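Glutamate--tRNA ligase (Elizabethkingia anophelis, PDB 6B1Z) attaches glutamate to its cognate tRNA in an ATP-dependent reaction, as expected of a class I glutamyl-tRNA synthetase. Local coordinates at residues A[96-100]-A[205-209]; A[173-179]-A[190-196]; A[214-219]-A[242-248]. All blocks are in the same frame, centred on the assembly; numbering follows the deposited sequence.

All three contacts lie within the class I catalytic region. Interaction 3 is the buried one: two helices meet through apolar and ring packing, with no hydrogen bond between its segments. Interactions 1 and 2 are partly buried and do not touch each other. Interaction 1 sets the start of helix 96-106 against a loop. Interaction 2, at the open end of a hairpin, combines seven hydrogen bonds with apolar packing of Met173, Ile179 and Leu196. The loop of interaction 1 leads into helix 210-220, which carries one side of interaction 3; the two meet where Tyr99 OH lies 2.7 Å from Asp217 OD2, a probable hydrogen bond. A salt bridge, Arg177 NH2 to Glu244 OE1, 2.8 Å, joins interactions 2 and 3.

Interaction 1 of 3, residues A[96-100]-A[205-209]; sequences RDIYD and DGMPT. With FMT (formic acid), chain B; EDO (1,2-ethanediol), chain S.
This is a helix-to-loop contact in the class I catalytic domain (HUP clan). It fixes the loop 205-209, which leads into helix 210-220, to the first turn of helix 96-106. The closest CA pairs are Arg96 with Met207 at 6.7 Å, Tyr99 with Pro208 at 7.0 Å and Asp100 with Gly206 at 7.5 Å.

Residues 96-100 are regular helix, with Asp100 N bonded to Arg96 O at 2.8 Å. The loop turns at Asp205, whose OD1 accepts from Met207 N at 3.0 Å in an Asx turn. Gly206 has phi 87° and psi -5°. A CB there would clash with Arg96 NH1 and with the carbonyl before it. Met207 and Pro208 are extended.

Arg96 (chi1 t, chi2 t, chi3 m) reaches over the loop. Its NH2 donates to Asp205 O at 2.7 Å, near the guanidinium plane. Met207 (m, m, m) places SD over one guanidinium face. Arg96 NH1 also pairs with Asp100 OD1 at 3.6 Å, a salt bridge within the helix. A water bridges the segments, donating to Asp100 OD1 (2.9 Å) and Gly206 O (2.6 Å).

Tyr99 (chi1 m) points toward the loop. Pro208 CG sits over its face, 3.6 Å from the ring centroid, in a CH-pi contact, and Pro208 CD is 3.4 Å from Tyr99 CD2. Met207 CE meets the ring edge, 3.8 Å from Tyr99 CD2.

Tyr99 OH hydrogen-bonds Asp217 of helix 210-220; the Tyr99 side chain also touches Ala213 and Ile216 there. Thr209 is the N-cap residue of that helix and bonds back to strand 200-202.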
loop_
_atom_site.group_PDB
_atom_site.type_symbol
_atom_site.label_atom_id
_atom_site.label_comp_id
_atom_site.label_asym_id
_atom_site.label_seq_id
_atom_site.Cartn_x
_atom_site.Cartn_y
_atom_site.Cartn_z
ATOM N N ARG A 96 3.894 16.950 25.329
ATOM C CA ARG A 96 3.603 18.379 25.464
ATOM C C ARG A 96 4.686 19.121 26.247
ATOM O O ARG A 96 5.018 20.262 25.907
ATOM C CB ARG A 96 2.232 18.588 26.112
ATOM C CG ARG A 96 2.094 19.962 26.764
ATOM C CD ARG A 96 0.722 20.202 27.373
ATOM N NE ARG A 96 -0.310 20.400 26.360
ATOM C CZ ARG A 96 -0.457 21.512 25.644
ATOM N NH1 ARG A 96 0.368 22.540 25.812
ATOM N NH2 ARG A 96 -1.434 21.596 24.756
ATOM N N ASP A 97 5.258 18.499 27.289
ATOM C CA ASP A 97 6.274 19.208 28.072
ATOM C C ASP A 97 7.524 19.486 27.235
ATOM O O ASP A 97 8.157 20.542 27.385
ATOM C CB ASP A 97 6.616 18.419 29.333
ATOM C CG ASP A 97 5.624 18.662 30.454
ATOM O OD1 ASP A 97 4.524 19.194 30.175
ATOM O OD2 ASP A 97 5.946 18.334 31.615
ATOM N N ILE A 98 7.891 18.553 26.349
ATOM C CA ILE A 98 8.992 18.785 25.414
ATOM C C ILE A 98 8.666 19.958 24.505
ATOM O O ILE A 98 9.497 20.852 24.278
ATOM C CB ILE A 98 9.280 17.507 24.598
ATOM C CG1 ILE A 98 9.726 16.381 25.527
ATOM C CG2 ILE A 98 10.332 17.770 23.534
ATOM C CD1 ILE A 98 9.706 14.993 24.893
ATOM N N TYR A 99 7.451 19.970 23.963
ATOM C CA TYR A 99 7.086 21.035 23.038
ATOM C C TYR A 99 7.058 22.386 23.741
ATOM O O TYR A 99 7.464 23.404 23.160
ATOM C CB TYR A 99 5.734 20.735 22.401
ATOM C CG TYR A 99 5.694 19.446 21.604
ATOM C CD1 TYR A 99 6.778 19.027 20.830
ATOM C CD2 TYR A 99 4.568 18.640 21.647
ATOM C CE1 TYR A 99 6.708 17.819 20.099
ATOM C CE2 TYR A 99 4.491 17.454 20.935
ATOM C CZ TYR A 99 5.557 17.048 20.172
ATOM O OH TYR A 99 5.455 15.857 19.488
ATOM N N ASP A 100 6.577 22.422 24.987
ATOM C CA ASP A 100 6.543 23.683 25.731
ATOM C C ASP A 100 7.941 24.258 25.910
ATOM O O ASP A 100 8.144 25.472 25.790
ATOM C CB ASP A 100 5.894 23.466 27.097
ATOM C CG ASP A 100 4.396 23.270 27.012
ATOM O OD1 ASP A 100 3.802 23.448 25.931
ATOM O OD2 ASP A 100 3.812 22.901 28.060
ATOM N N ASP A 205 -4.185 25.973 21.798
ATOM C CA ASP A 205 -4.114 25.172 23.009
ATOM C C ASP A 205 -2.686 24.841 23.433
ATOM O O ASP A 205 -2.503 24.071 24.380
ATOM C CB ASP A 205 -4.931 23.881 22.838
ATOM C CG ASP A 205 -4.409 22.984 21.725
ATOM O OD1 ASP A 205 -3.398 23.329 21.076
ATOM O OD2 ASP A 205 -5.020 21.919 21.496
ATOM N N GLY A 206 -1.674 25.414 22.772
ATOM C CA GLY A 206 -0.297 25.136 23.117
ATOM C C GLY A 206 0.303 23.928 22.432
ATOM O O GLY A 206 1.510 23.680 22.589
ATOM N N MET A 207 -0.493 23.168 21.676
ATOM C CA MET A 207 0.149 22.048 21.007
ATOM C C MET A 207 0.696 22.484 19.648
ATOM O O MET A 207 0.071 23.295 18.951
ATOM C CB MET A 207 -0.824 20.885 20.822
ATOM C CG MET A 207 -1.093 20.067 22.104
ATOM S SD MET A 207 0.362 19.363 22.957
ATOM C CE MET A 207 0.809 18.068 21.793
ATOM N N PRO A 208 1.859 21.968 19.271
ATOM C CA PRO A 208 2.441 22.341 17.982
ATOM C C PRO A 208 1.630 21.805 16.814
ATOM O O PRO A 208 0.891 20.824 16.920
ATOM C CB PRO A 208 3.829 21.697 18.021
ATOM C CG PRO A 208 3.614 20.465 18.885
ATOM C CD PRO A 208 2.644 20.925 19.955
ATOM N N THR A 209 1.784 22.474 15.673
ATOM C CA THR A 209 1.402 21.890 14.405
ATOM C C THR A 209 2.448 20.865 13.982
ATOM O O THR A 209 3.547 20.803 14.547
ATOM C CB THR A 209 1.278 22.970 13.331
ATOM O OG1 THR A 209 2.569 23.553 13.121
ATOM C CG2 THR A 209 0.266 24.041 13.772
HETATM C C FMT B . 3.002 16.086 29.573
HETATM O O1 FMT B . 3.941 16.424 28.855
HETATM O O2 FMT B . 2.551 14.942 29.626
HETATM C C1 EDO S . 2.216 17.688 34.594
HETATM O O1 EDO S . 1.891 17.422 33.225
HETATM C C2 EDO S . 3.724 17.864 34.719
HETATM O O2 EDO S . 4.188 18.713 33.662
HETATM O O HOH W 1 3.689 24.839 23.396
#

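Interaction 2 of 3, residues A[173-179]-A[190-196]; sequences MPLDRII and SVNTNTL
This contact closes the open end of an antiparallel beta hairpin, strands 178-183 and 187-192, in the catalytic region. It joins a loop before one strand to a 3-10 turn after the other. Ile178 and Asn192 form a non-hydrogen-bonded pair (CA-CA 4.5 Å). Ile179 and Val191 form a hydrogen-bonded pair (CA-CA 5.2 Å), with Ile179 N to Val191 O at 2.8 Å and Val191 N to Ile179 O at 3.0 Å.

Thr193 is the most buried by the contact. It begins the 3-10 turn 193-195 and points toward the other segment. Its N donates to Arg177 O (2.8 Å). With chi1 p, its OG1 donates to Pro174 O (2.7 Å) and accepts from Arg177 N (3.0 Å).

Met173 (chi1 -100°, between wells; chi2 m, chi3 t) packs against Thr193 and Leu196. Its CE is 3.6 Å from Leu196 CB and its SD 3.8 Å from Thr193 CB. Ile179 (chi1 m, chi2 m) brings CG1 to 3.8 Å from Thr193 CG2. Met173 and Ile179 also touch Leu241, so the hairpin end and the loop before it pack on helix 236-246.

Asp176 has left-handed angles (48°/56°), and its N donates to Asn194 OD1 at 2.9 Å. Asn192 OD1 accepts from Asn194 N at 2.8 Å, an Asx turn, while Asn192 ND2 donates to Asp176 OD1 at 2.9 Å.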
loop_
_atom_site.group_PDB
_atom_site.type_symbol
_atom_site.label_atom_id
_atom_site.label_comp_id
_atom_site.label_asym_id
_atom_site.label_seq_id
_atom_site.Cartn_x
_atom_site.Cartn_y
_atom_site.Cartn_z
ATOM N N MET A 173 8.411 34.661 8.426
ATOM C CA MET A 173 9.180 34.415 7.210
ATOM C C MET A 173 10.109 35.591 6.944
ATOM O O MET A 173 9.651 36.745 6.941
ATOM C CB MET A 173 8.277 34.223 5.997
ATOM C CG MET A 173 8.060 32.799 5.614
ATOM S SD MET A 173 9.583 31.955 5.132
ATOM C CE MET A 173 8.977 30.292 5.470
ATOM N N PRO A 174 11.404 35.345 6.727
ATOM C CA PRO A 174 12.329 36.426 6.373
ATOM C C PRO A 174 11.897 37.167 5.115
ATOM O O PRO A 174 11.245 36.606 4.230
ATOM C CB PRO A 174 13.660 35.692 6.138
ATOM C CG PRO A 174 13.554 34.433 6.950
ATOM C CD PRO A 174 12.087 34.051 6.948
ATOM N N LEU A 175 12.279 38.445 5.054
ATOM C CA LEU A 175 12.103 39.266 3.855
ATOM C C LEU A 175 13.137 38.902 2.785
ATOM O O LEU A 175 14.347 38.994 3.023
ATOM C CB LEU A 175 12.209 40.744 4.228
ATOM C CG LEU A 175 12.147 41.750 3.061
ATOM C CD1 LEU A 175 10.842 41.600 2.297
ATOM C CD2 LEU A 175 12.330 43.177 3.542
ATOM N N ASP A 176 12.655 38.503 1.600
ATOM C CA ASP A 176 13.474 38.421 0.387
ATOM C C ASP A 176 14.807 37.704 0.627
ATOM O O ASP A 176 15.894 38.224 0.373
ATOM C CB ASP A 176 13.696 39.834 -0.169
ATOM C CG ASP A 176 14.340 39.841 -1.550
ATOM O OD1 ASP A 176 14.358 38.793 -2.218
ATOM O OD2 ASP A 176 14.859 40.910 -1.970
ATOM N N ARG A 177 14.703 36.474 1.128
ATOM C CA ARG A 177 15.871 35.661 1.406
ATOM C C ARG A 177 15.834 34.432 0.511
ATOM O O ARG A 177 14.782 33.797 0.371
ATOM C CB ARG A 177 15.903 35.277 2.891
ATOM C CG ARG A 177 17.139 34.484 3.268
ATOM C CD ARG A 177 17.191 34.211 4.776
ATOM N NE ARG A 177 18.166 33.160 5.031
ATOM C CZ ARG A 177 18.321 32.573 6.217
ATOM N NH1 ARG A 177 17.609 32.993 7.256
ATOM N NH2 ARG A 177 19.203 31.591 6.361
ATOM N N ILE A 178 16.975 34.107 -0.100
ATOM C CA ILE A 178 17.088 32.922 -0.945
ATOM C C ILE A 178 17.543 31.750 -0.084
ATOM O O ILE A 178 18.600 31.816 0.553
ATOM C CB ILE A 178 18.062 33.160 -2.104
ATOM C CG1 ILE A 178 17.542 34.285 -2.984
ATOM C CG2 ILE A 178 18.242 31.872 -2.901
ATOM C CD1 ILE A 178 18.533 34.744 -4.022
ATOM N N ILE A 179 16.738 30.693 -0.050
ATOM C CA ILE A 179 17.062 29.467 0.666
ATOM C C ILE A 179 17.552 28.456 -0.359
ATOM O O ILE A 179 16.832 28.131 -1.312
ATOM C CB ILE A 179 15.842 28.928 1.429
ATOM C CG1 ILE A 179 15.170 30.027 2.268
ATOM C CG2 ILE A 179 16.263 27.755 2.312
ATOM C CD1 ILE A 179 16.087 30.693 3.276
ATOM N N SER A 190 16.503 26.285 -5.259
ATOM C CA SER A 190 16.423 27.464 -4.412
ATOM C C SER A 190 15.006 28.014 -4.385
ATOM O O SER A 190 14.259 27.903 -5.365
ATOM C CB SER A 190 17.368 28.566 -4.900
ATOM O OG SER A 190 18.705 28.096 -4.946
ATOM N N VAL A 191 14.654 28.628 -3.257
ATOM C CA VAL A 191 13.321 29.177 -2.980
ATOM C C VAL A 191 13.502 30.550 -2.336
ATOM O O VAL A 191 14.276 30.661 -1.380
ATOM C CB VAL A 191 12.542 28.252 -2.017
ATOM C CG1 VAL A 191 11.240 28.902 -1.495
ATOM C CG2 VAL A 191 12.281 26.876 -2.652
ATOM N N ASN A 192 12.771 31.563 -2.791
ATOM C CA ASN A 192 12.762 32.846 -2.102
ATOM C C ASN A 192 11.669 32.845 -1.039
ATOM O O ASN A 192 10.526 32.451 -1.304
ATOM C CB ASN A 192 12.553 33.996 -3.100
ATOM C CG ASN A 192 12.849 35.360 -2.482
ATOM O OD1 ASN A 192 12.145 35.807 -1.576
ATOM N ND2 ASN A 192 13.899 36.016 -2.965
ATOM N N THR A 193 12.014 33.310 0.167
ATOM C CA THR A 193 11.036 33.354 1.249
ATOM C C THR A 193 9.819 34.224 0.933
ATOM O O THR A 193 8.776 34.059 1.571
ATOM C CB THR A 193 11.697 33.837 2.547
ATOM O OG1 THR A 193 12.357 35.095 2.336
ATOM C CG2 THR A 193 12.715 32.835 3.003
ATOM N N ASN A 194 9.929 35.154 -0.022
ATOM C CA ASN A 194 8.750 35.925 -0.394
ATOM C C ASN A 194 7.631 35.062 -0.966
ATOM O O ASN A 194 6.484 35.520 -1.024
ATOM C CB ASN A 194 9.115 36.996 -1.426
ATOM C CG ASN A 194 9.922 38.139 -0.850
ATOM O OD1 ASN A 194 10.048 38.292 0.361
ATOM N ND2 ASN A 194 10.470 38.963 -1.735
ATOM N N THR A 195 7.933 33.845 -1.418
ATOM C CA THR A 195 6.903 32.931 -1.900
ATOM C C THR A 195 6.294 32.087 -0.786
ATOM O O THR A 195 5.395 31.277 -1.063
ATOM C CB THR A 195 7.470 31.988 -2.983
ATOM O OG1 THR A 195 8.381 31.053 -2.391
ATOM C CG2 THR A 195 8.179 32.763 -4.105
ATOM N N LEU A 196 6.758 32.240 0.452
ATOM C CA LEU A 196 6.385 31.368 1.558
ATOM C C LEU A 196 5.560 32.135 2.587
ATOM O O LEU A 196 5.523 33.370 2.599
ATOM C CB LEU A 196 7.638 30.773 2.204
ATOM C CG LEU A 196 8.589 30.053 1.239
ATOM C CD1 LEU A 196 9.836 29.594 1.980
ATOM C CD2 LEU A 196 7.876 28.872 0.539
HETATM O O HOH W 2 8.952 37.335 2.906
#

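Interaction 3 of 3, residues A[214-219]-A[242-248]; sequences NIIDDH and LYEAMGW. With EDO (1,2-ethanediol), chain V; EDO (1,2-ethanediol), chain C; FMT (formic acid), chain N.
This is helix-helix core packing in the class I catalytic domain, between helices 210-220 and 236-246. Their local axes approach to 10.6 Å and cross at -65°. Nearest CA pairs are Ile215 with Tyr243 (7.0 Å) and His219 with Trp248 (7.7 Å).

Apolar packing centres on Ile215 (chi1 p; chi2 101°, between wells). Its CD1 lies 3.9 Å from Leu242 CB, 4.1 Å from Met246 CG and 3.9 Å from Trp248 CZ3.

Ring contacts include a face-to-face stack. His219 (chi1 t) lies on the five-membered ring of Trp248 (chi1 m), centroids 3.4 Å apart, planes at 3°. Two CH-pi contacts join it: His219 CB to the Trp248 six-membered ring centroid (4.0 Å) and Ile215 CB to the Tyr243 centroid (4.1 Å). A Schellman motif at Gly247 (phi 73°) precedes Trp248.

No hydrogen bond joins the segments directly. An ethanediol, probably from the crystallisation liquor, lies between Tyr243 OH and Asp218 OD1.

Helix 96-106 packs alongside: its Tyr102 touches Ile216 and Met246 and meets Trp248 edge-to-face. Asp218 also pairs with Arg15 of strand 13-16.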
loop_
_atom_site.group_PDB
_atom_site.type_symbol
_atom_site.label_atom_id
_atom_site.label_comp_id
_atom_site.label_asym_id
_atom_site.label_seq_id
_atom_site.Cartn_x
_atom_site.Cartn_y
_atom_site.Cartn_z
ATOM N N ASN A 214 7.383 18.083 14.230
ATOM C CA ASN A 214 8.271 17.154 13.550
ATOM C C ASN A 214 9.724 17.606 13.603
ATOM O O ASN A 214 10.616 16.765 13.750
ATOM C CB ASN A 214 7.816 16.917 12.111
ATOM C CG ASN A 214 6.666 15.949 12.028
ATOM O OD1 ASN A 214 6.447 15.157 12.950
ATOM N ND2 ASN A 214 5.917 16.001 10.937
ATOM N N ILE A 215 10.006 18.918 13.511
ATOM C CA ILE A 215 11.416 19.292 13.597
ATOM C C ILE A 215 11.922 19.117 15.034
ATOM O O ILE A 215 13.067 18.705 15.245
ATOM C CB ILE A 215 11.693 20.710 13.030
ATOM C CG1 ILE A 215 11.102 21.827 13.889
ATOM C CG2 ILE A 215 11.247 20.807 11.558
ATOM C CD1 ILE A 215 12.149 22.499 14.783
ATOM N N ILE A 216 11.078 19.400 16.038
ATOM C CA ILE A 216 11.462 19.158 17.433
ATOM C C ILE A 216 11.764 17.682 17.641
ATOM O O ILE A 216 12.801 17.309 18.210
ATOM C CB ILE A 216 10.353 19.626 18.392
ATOM C CG1 ILE A 216 10.285 21.166 18.438
ATOM C CG2 ILE A 216 10.550 19.010 19.812
ATOM C CD1 ILE A 216 9.007 21.692 19.057
ATOM N N ASP A 217 10.870 16.821 17.161
ATOM C CA ASP A 217 11.050 15.402 17.448
ATOM C C ASP A 217 12.121 14.754 16.585
ATOM O O ASP A 217 12.766 13.801 17.037
ATOM C CB ASP A 217 9.724 14.659 17.301
ATOM C CG ASP A 217 8.731 14.998 18.415
ATOM O OD1 ASP A 217 9.150 15.529 19.477
ATOM O OD2 ASP A 217 7.533 14.717 18.230
ATOM N N ASP A 218 12.321 15.217 15.352
ATOM C CA ASP A 218 13.444 14.708 14.573
ATOM C C ASP A 218 14.767 15.073 15.235
ATOM O O ASP A 218 15.703 14.268 15.262
ATOM C CB ASP A 218 13.365 15.217 13.134
ATOM C CG ASP A 218 12.227 14.581 12.372
ATOM O OD1 ASP A 218 11.858 15.100 11.302
ATOM O OD2 ASP A 218 11.702 13.543 12.871
ATOM N N HIS A 219 14.849 16.271 15.815
ATOM C CA HIS A 219 16.034 16.644 16.577
ATOM C C HIS A 219 16.188 15.777 17.823
ATOM O O HIS A 219 17.251 15.176 18.045
ATOM C CB HIS A 219 15.948 18.127 16.947
ATOM C CG HIS A 219 17.103 18.610 17.770
ATOM N ND1 HIS A 219 18.356 18.822 17.238
ATOM C CD2 HIS A 219 17.191 18.915 19.083
ATOM C CE1 HIS A 219 19.169 19.243 18.191
ATOM N NE2 HIS A 219 18.489 19.306 19.322
ATOM N N LEU A 242 13.387 26.409 10.386
ATOM C CA LEU A 242 13.105 26.126 11.789
ATOM C C LEU A 242 14.327 25.552 12.498
ATOM O O LEU A 242 14.602 25.921 13.644
ATOM C CB LEU A 242 11.912 25.174 11.907
ATOM C CG LEU A 242 10.567 25.855 11.613
ATOM C CD1 LEU A 242 9.469 24.783 11.506
ATOM C CD2 LEU A 242 10.177 26.900 12.679
ATOM N N TYR A 243 15.065 24.644 11.847
ATOM C CA TYR A 243 16.293 24.143 12.469
ATOM C C TYR A 243 17.256 25.291 12.722
ATOM O O TYR A 243 17.832 25.393 13.808
ATOM C CB TYR A 243 16.965 23.064 11.612
ATOM C CG TYR A 243 16.264 21.729 11.670
ATOM C CD1 TYR A 243 16.434 20.886 12.752
ATOM C CD2 TYR A 243 15.436 21.319 10.637
ATOM C CE1 TYR A 243 15.783 19.667 12.815
ATOM C CE2 TYR A 243 14.771 20.098 10.689
ATOM C CZ TYR A 243 14.955 19.286 11.786
ATOM O OH TYR A 243 14.319 18.070 11.843
ATOM N N GLU A 244 17.384 26.203 11.758
ATOM C CA GLU A 244 18.228 27.378 11.960
ATOM C C GLU A 244 17.747 28.210 13.145
ATOM O O GLU A 244 18.554 28.652 13.979
ATOM C CB GLU A 244 18.252 28.216 10.684
ATOM C CG GLU A 244 19.099 29.477 10.802
ATOM C CD GLU A 244 19.073 30.308 9.534
ATOM O OE1 GLU A 244 18.931 29.736 8.437
ATOM O OE2 GLU A 244 19.187 31.543 9.636
ATOM N N ALA A 245 16.436 28.444 13.237
ATOM C CA ALA A 245 15.893 29.254 14.326
ATOM C C ALA A 245 16.234 28.656 15.688
ATOM O O ALA A 245 16.479 29.395 16.655
ATOM C CB ALA A 245 14.375 29.405 14.165
ATOM N N MET A 246 16.312 27.333 15.766
ATOM C CA MET A 246 16.556 26.633 17.015
ATOM C C MET A 246 18.036 26.437 17.306
ATOM O O MET A 246 18.379 25.924 18.383
ATOM C CB MET A 246 15.857 25.271 16.996
ATOM C CG MET A 246 14.328 25.358 16.784
ATOM S SD MET A 246 13.459 26.337 18.025
ATOM C CE MET A 246 13.514 25.207 19.429
ATOM N N GLY A 247 18.903 26.851 16.388
ATOM C CA GLY A 247 20.333 26.633 16.510
ATOM C C GLY A 247 20.760 25.202 16.288
ATOM O O GLY A 247 21.777 24.772 16.856
ATOM N N TRP A 248 20.020 24.456 15.466
ATOM C CA TRP A 248 20.214 23.025 15.268
ATOM C C TRP A 248 20.629 22.711 13.835
ATOM O O TRP A 248 20.395 23.496 12.907
ATOM C CB TRP A 248 18.926 22.238 15.572
ATOM C CG TRP A 248 18.422 22.338 16.980
ATOM C CD1 TRP A 248 19.127 22.692 18.103
ATOM C CD2 TRP A 248 17.087 22.073 17.410
ATOM N NE1 TRP A 248 18.300 22.665 19.204
ATOM C CE2 TRP A 248 17.042 22.292 18.802
ATOM C CE3 TRP A 248 15.917 21.668 16.747
ATOM C CZ2 TRP A 248 15.877 22.111 19.550
ATOM C CZ3 TRP A 248 14.757 21.495 17.492
ATOM C CH2 TRP A 248 14.749 21.714 18.882
HETATM C C1 EDO V . 10.240 17.595 9.630
HETATM O O1 EDO V . 9.347 18.675 9.350
HETATM C C2 EDO V . 11.632 17.965 9.149
HETATM O O2 EDO V . 12.608 17.310 9.970
HETATM C C1 EDO C . 23.989 24.977 14.591
HETATM O O1 EDO C . 24.687 24.276 13.557
HETATM C C2 EDO C . 23.405 26.271 14.032
HETATM O O2 EDO C . 22.416 25.983 13.035
HETATM C C FMT N . 2.254 14.196 9.501
HETATM O O1 FMT N . 1.153 14.045 10.032
HETATM O O2 FMT N . 3.316 14.276 10.118
#